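Local atomic coordinates of mandelate racemase/muconate lactonizing protein (Paenibacillus sp., PDB entry 3QPE), a protein that probably catalyses a magnesium-dependent reaction on sugar acids, as in other members of the enolase superfamily, and binds D-galacturonic acid beside a magnesium ion. Residues 133-138 / 167-172; 204-209 / 227-232. All blocks are in the same frame, centred on the assembly; numbering follows the deposited sequence.

Contact 1 of 2, residues 133-138 / 167-172. With DGU (D-galacturonic acid), chain G.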
# COMPACT_ATOMS: atom_id res chain seq x y z
N THR A 133 23.86 3.29 -4.03
CA THR A 133 22.54 2.76 -4.35
C THR A 133 22.42 2.38 -5.84
O THR A 133 21.36 1.95 -6.29
CB THR A 133 21.42 3.76 -3.95
OG1 THR A 133 20.15 3.09 -3.86
CG2 THR A 133 21.32 4.93 -4.95
N SER A 134 23.52 2.50 -6.58
CA SER A 134 23.44 2.45 -8.05
C SER A 134 23.57 1.06 -8.70
O SER A 134 23.69 0.96 -9.92
CB SER A 134 24.51 3.38 -8.66
OG SER A 134 25.81 2.87 -8.40
N LEU A 135 23.52 0.00 -7.91
CA LEU A 135 23.75 -1.34 -8.44
C LEU A 135 22.46 -2.01 -8.92
O LEU A 135 21.91 -2.88 -8.24
CB LEU A 135 24.48 -2.21 -7.41
CG LEU A 135 25.86 -1.64 -7.06
CD1 LEU A 135 26.43 -2.25 -5.81
CD2 LEU A 135 26.81 -1.84 -8.24
N TYR A 136 21.99 -1.59 -10.09
CA TYR A 136 20.76 -2.09 -10.68
C TYR A 136 20.98 -3.42 -11.42
O TYR A 136 22.01 -4.04 -11.25
CB TYR A 136 20.16 -1.00 -11.59
CG TYR A 136 19.38 0.01 -10.77
CD1 TYR A 136 20.01 0.80 -9.81
CD2 TYR A 136 18.00 0.13 -10.92
CE1 TYR A 136 19.27 1.71 -9.03
CE2 TYR A 136 17.26 1.03 -10.15
CZ TYR A 136 17.90 1.82 -9.21
OH TYR A 136 17.16 2.70 -8.44
N PHE A 137 19.98 -3.86 -12.19
CA PHE A 137 20.07 -5.07 -13.00
C PHE A 137 20.86 -4.75 -14.25
O PHE A 137 20.33 -4.75 -15.36
CB PHE A 137 18.68 -5.57 -13.43
CG PHE A 137 17.83 -6.05 -12.27
CD1 PHE A 137 18.35 -6.07 -10.99
CD2 PHE A 137 16.53 -6.48 -12.48
CE1 PHE A 137 17.58 -6.54 -9.91
CE2 PHE A 137 15.75 -6.94 -11.40
CZ PHE A 137 16.29 -6.97 -10.12
N ASP A 138 22.13 -4.45 -14.06
CA ASP A 138 22.98 -3.99 -15.16
C ASP A 138 23.55 -5.14 -15.99
O ASP A 138 24.29 -4.92 -16.95
CB ASP A 138 24.06 -3.09 -14.60
CG ASP A 138 23.47 -1.84 -13.94
OD1 ASP A 138 22.53 -1.28 -14.54
OD2 ASP A 138 23.92 -1.44 -12.85
N PHE A 167 27.07 -0.88 0.02
CA PHE A 167 26.40 -1.02 -1.27
C PHE A 167 24.99 -1.60 -1.15
O PHE A 167 24.78 -2.58 -0.43
CB PHE A 167 27.25 -1.92 -2.19
CG PHE A 167 28.67 -1.46 -2.32
CD1 PHE A 167 29.62 -1.82 -1.37
CD2 PHE A 167 29.04 -0.61 -3.36
CE1 PHE A 167 30.92 -1.37 -1.47
CE2 PHE A 167 30.34 -0.16 -3.47
CZ PHE A 167 31.29 -0.53 -2.52
N LYS A 168 24.04 -1.02 -1.87
CA LYS A 168 22.71 -1.60 -1.94
C LYS A 168 22.46 -2.20 -3.31
O LYS A 168 22.57 -1.53 -4.34
CB LYS A 168 21.62 -0.57 -1.61
CG LYS A 168 20.22 -1.18 -1.57
CD LYS A 168 19.22 -0.27 -0.86
CE LYS A 168 18.55 0.71 -1.81
NZ LYS A 168 17.79 1.72 -0.97
N ILE A 169 22.12 -3.48 -3.32
CA ILE A 169 22.06 -4.24 -4.54
C ILE A 169 20.61 -4.56 -4.92
O ILE A 169 19.87 -5.10 -4.11
CB ILE A 169 22.80 -5.58 -4.33
CG1 ILE A 169 24.17 -5.33 -3.71
CG2 ILE A 169 22.85 -6.37 -5.61
CD1 ILE A 169 24.98 -6.61 -3.51
N LYS A 170 20.21 -4.22 -6.13
CA LYS A 170 18.88 -4.60 -6.60
C LYS A 170 18.81 -6.11 -6.82
O LYS A 170 19.68 -6.67 -7.49
CB LYS A 170 18.57 -3.88 -7.91
CG LYS A 170 18.46 -2.38 -7.75
CD LYS A 170 17.22 -2.00 -6.92
CE LYS A 170 16.95 -0.49 -6.93
NZ LYS A 170 17.05 0.09 -5.55
N VAL A 171 17.81 -6.76 -6.23
CA VAL A 171 17.55 -8.17 -6.46
C VAL A 171 16.10 -8.31 -6.93
O VAL A 171 15.40 -7.31 -7.09
CB VAL A 171 17.80 -9.00 -5.20
CG1 VAL A 171 19.24 -8.84 -4.77
CG2 VAL A 171 16.86 -8.52 -4.05
N GLY A 172 15.66 -9.54 -7.17
CA GLY A 172 14.34 -9.76 -7.73
C GLY A 172 14.33 -9.99 -9.23
O GLY A 172 13.29 -9.89 -9.88
O1 DGU G . 12.02 5.53 -8.62
O2 DGU G . 12.42 2.85 -9.40
O5 DGU G . 13.62 1.43 -4.67
O6B DGU G . 15.51 2.22 -2.78
C1 DGU G . 12.67 4.74 -7.92
C2 DGU G . 13.34 3.48 -8.50
C3 DGU G . 13.76 2.46 -7.41
C4 DGU G . 14.53 3.09 -6.22
C5 DGU G . 14.82 2.11 -5.07
C6 DGU G . 15.55 2.79 -3.89
O3 DGU G . 14.59 1.45 -8.00
O4 DGU G . 13.75 4.16 -5.68
O6A DGU G . 16.14 3.86 -4.15
O HOH W 1 18.33 2.81 -5.83
O HOH W 2 20.19 -0.22 -4.97
O HOH W 3 21.77 -5.77 -8.89
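L135, at the end of its strand, and Y136 just past it lie beside I169 and K170 of the next strand, the short axes of 133-135 and 167-170 running in the same general sense at 51° and coming within 6.0 Å. A single backbone hydrogen bond spans the gap, K170 N to L135 O at 3.0 Å, nearly straight at 169°. Behind it, L135 CD1 packs on F167 CB, 3.7 Å away, and L135 also meets M152 of helix 145-161.

The other side of the strands carries the chemistry. K170 runs alongside Y136, and its CE sits over one face of the phenol ring, 3.8 Å from the centroid, in a CH-pi contact. Farther along, K170 NZ lies 3.0 Å from DGU C5, the carbon next to the carboxylate. This amine also hydrogen-bonds D207 and donates hydrogen bonds to two waters: one bridges the backbone oxygens T133 O and K168 O, the other is shared with T133 OG1, Y136 OH and DGU O6A. Y136 OH reaches DGU O3 directly. K168 leaves its backbone beside T133, CE touching OG1; a bend at chi3 (89°) then carries NZ to within 3.0 Å of DGU O6B. Y131, E233 and E336 also hold that NZ, while T133 OG1 has E336 as a further partner.

F137 closes the far end, crossing K170 at about a right angle. Its ring edge faces two carbonyls: CE1 is 3.2 Å from K170 O, and CZ sits just as near V171 O.

Taken together, the contact joins the two strands of a beta-alpha-beta unit of the TIM barrel, and K168 and K170 are consistent with the Lys-x-Lys motif of the mandelate racemase and muconate lactonizing family, at the carboxylate end of the bound sugar acid.

Contact 2 of 2, residues 204-209 / 227-232. With MG (magnesium ion), chain E; DGU (D-galacturonic acid), chain G.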
# COMPACT_ATOMS: atom_id res chain seq x y z
N ILE A 204 26.23 -4.67 3.28
CA ILE A 204 25.51 -5.01 2.05
C ILE A 204 24.01 -4.96 2.27
O ILE A 204 23.49 -5.60 3.17
CB ILE A 204 25.86 -6.43 1.57
CG1 ILE A 204 27.37 -6.57 1.33
CG2 ILE A 204 25.06 -6.77 0.32
CD1 ILE A 204 27.91 -5.58 0.32
N MET A 205 23.30 -4.22 1.43
CA MET A 205 21.86 -4.20 1.56
C MET A 205 21.26 -4.72 0.27
O MET A 205 21.81 -4.51 -0.81
CB MET A 205 21.40 -2.78 1.92
CG MET A 205 22.07 -2.30 3.22
SD MET A 205 22.42 -0.54 3.39
CE MET A 205 23.97 -0.44 2.48
N ILE A 206 20.13 -5.41 0.36
CA ILE A 206 19.47 -5.86 -0.85
C ILE A 206 18.06 -5.31 -0.94
O ILE A 206 17.39 -5.14 0.09
CB ILE A 206 19.49 -7.40 -0.99
CG1 ILE A 206 18.84 -8.05 0.23
CG2 ILE A 206 20.93 -7.88 -1.13
CD1 ILE A 206 18.78 -9.59 0.17
N ASP A 207 17.63 -5.02 -2.16
CA ASP A 207 16.35 -4.34 -2.36
C ASP A 207 15.60 -5.03 -3.48
O ASP A 207 16.02 -5.01 -4.64
CB ASP A 207 16.58 -2.84 -2.66
CG ASP A 207 15.29 -2.09 -2.94
OD1 ASP A 207 14.21 -2.71 -2.97
OD2 ASP A 207 15.38 -0.86 -3.19
N ALA A 208 14.49 -5.67 -3.12
CA ALA A 208 13.78 -6.52 -4.07
C ALA A 208 12.74 -5.78 -4.88
O ALA A 208 12.19 -6.32 -5.84
CB ALA A 208 13.14 -7.72 -3.33
N ASN A 209 12.46 -4.54 -4.51
CA ASN A 209 11.35 -3.81 -5.13
C ASN A 209 10.11 -4.68 -5.24
O ASN A 209 9.43 -4.71 -6.27
CB ASN A 209 11.75 -3.20 -6.47
CG ASN A 209 12.74 -2.06 -6.32
OD1 ASN A 209 13.94 -2.25 -6.54
ND2 ASN A 209 12.26 -0.88 -5.94
N VAL A 227 27.25 -13.67 4.07
CA VAL A 227 27.43 -12.31 3.57
C VAL A 227 27.01 -11.29 4.63
O VAL A 227 26.11 -11.57 5.41
CB VAL A 227 26.60 -12.07 2.31
CG1 VAL A 227 26.62 -10.59 1.93
CG2 VAL A 227 27.10 -12.92 1.18
N ASN A 228 27.65 -10.13 4.64
CA ASN A 228 27.35 -9.11 5.65
C ASN A 228 26.07 -8.35 5.31
O ASN A 228 26.11 -7.16 4.96
CB ASN A 228 28.53 -8.13 5.80
CG ASN A 228 28.39 -7.20 7.01
OD1 ASN A 228 27.66 -7.51 7.95
ND2 ASN A 228 29.09 -6.07 6.98
N LEU A 229 24.94 -9.05 5.40
CA LEU A 229 23.65 -8.46 5.05
C LEU A 229 23.20 -7.58 6.19
O LEU A 229 22.97 -8.06 7.30
CB LEU A 229 22.62 -9.55 4.81
CG LEU A 229 22.03 -9.66 3.40
CD1 LEU A 229 23.12 -9.61 2.32
CD2 LEU A 229 21.22 -10.93 3.30
N TYR A 230 23.09 -6.28 5.91
CA TYR A 230 22.73 -5.30 6.92
C TYR A 230 21.22 -5.10 6.95
O TYR A 230 20.61 -5.12 8.03
CB TYR A 230 23.44 -3.97 6.64
CG TYR A 230 23.19 -2.93 7.70
CD1 TYR A 230 23.78 -3.04 8.95
CD2 TYR A 230 22.37 -1.84 7.46
CE1 TYR A 230 23.56 -2.11 9.94
CE2 TYR A 230 22.14 -0.89 8.45
CZ TYR A 230 22.74 -1.04 9.68
OH TYR A 230 22.53 -0.11 10.69
N TRP A 231 20.62 -4.94 5.78
CA TRP A 231 19.16 -4.92 5.70
C TRP A 231 18.52 -5.49 4.44
O TRP A 231 19.14 -5.57 3.37
CB TRP A 231 18.58 -3.54 6.08
CG TRP A 231 18.52 -2.47 4.99
CD1 TRP A 231 18.13 -2.62 3.69
CD2 TRP A 231 18.83 -1.08 5.16
NE1 TRP A 231 18.19 -1.40 3.03
CE2 TRP A 231 18.62 -0.45 3.91
CE3 TRP A 231 19.26 -0.31 6.24
CZ2 TRP A 231 18.83 0.92 3.72
CZ3 TRP A 231 19.47 1.05 6.05
CH2 TRP A 231 19.26 1.65 4.80
N LEU A 232 17.28 -5.91 4.59
CA LEU A 232 16.44 -6.39 3.51
C LEU A 232 15.34 -5.39 3.27
O LEU A 232 14.51 -5.16 4.15
CB LEU A 232 15.84 -7.75 3.88
CG LEU A 232 14.80 -8.33 2.91
CD1 LEU A 232 15.39 -8.66 1.51
CD2 LEU A 232 14.14 -9.57 3.54
MG MG E . 13.97 0.67 -2.45
O1 DGU G . 12.02 5.53 -8.62
O2 DGU G . 12.42 2.85 -9.40
O5 DGU G . 13.62 1.43 -4.67
O6B DGU G . 15.51 2.22 -2.78
C1 DGU G . 12.67 4.74 -7.92
C2 DGU G . 13.34 3.48 -8.50
C3 DGU G . 13.76 2.46 -7.41
C4 DGU G . 14.53 3.09 -6.22
C5 DGU G . 14.82 2.11 -5.07
C6 DGU G . 15.55 2.79 -3.89
O3 DGU G . 14.59 1.45 -8.00
O4 DGU G . 13.75 4.16 -5.68
O6A DGU G . 16.14 3.86 -4.15
O HOH W 4 12.33 -0.75 -2.78
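I204 O is approached by two donors from the neighbouring strand: Y230 N hydrogen-bonds it at 2.9 Å, and L229 CA makes a CA-H...O contact. I204 N answers with a bond to N228 O at 3.0 Å, and I206 N with one to W231 O at 3.2 Å, giving a parallel ladder.

M205 crosses one face of the W231 indole obliquely. Its CG stands 3.8 Å above the centroid of the five-membered ring, 1° off the normal, and its SD is over the six-membered ring, a Met-aromatic contact. With CG between the backbone N and the carbonyl carbon (chi1 84°), the W231 indole lies over this chain and NE1 bonds E233 OE1. A leucine in its place would probably leave M205 SD free to turn and E233 OE1, which also pairs with K168, with one hold fewer.

On the opposite face of the sheet, I206 CG1 meets L232 CD1 at 3.7 Å.

At the strand's end, D207 OD2 binds magnesium at 2.2 Å, with E233 and E263 completing its protein ligands, while D207 OD1 takes N209 N in an Asx turn. N209 ND2 bonds DGU O5; O5 and O6B chelate the ion, which would probably polarise the carboxylate.

How the contacts relate
Both contacts are buried, neither lies at the surface, and each pairs the parallel strands of a beta-alpha-beta unit in the same barrel. They meet at the middle: strands 167-170 and 204-207 are neighbours, joined by probable hydrogen bonds from I169 N to M205 O and from M205 N to F167 O. Contact 1 has one direct backbone bond and relies on lysines, waters and a tyrosine gathered at the sugar; contact 2 has three, with mostly apolar and sulfur-aromatic side chains between its strands, and becomes a metal site at the end of strand 204-207. There K170 CD packs against N209 OD1, and both contacts touch D-galacturonic acid.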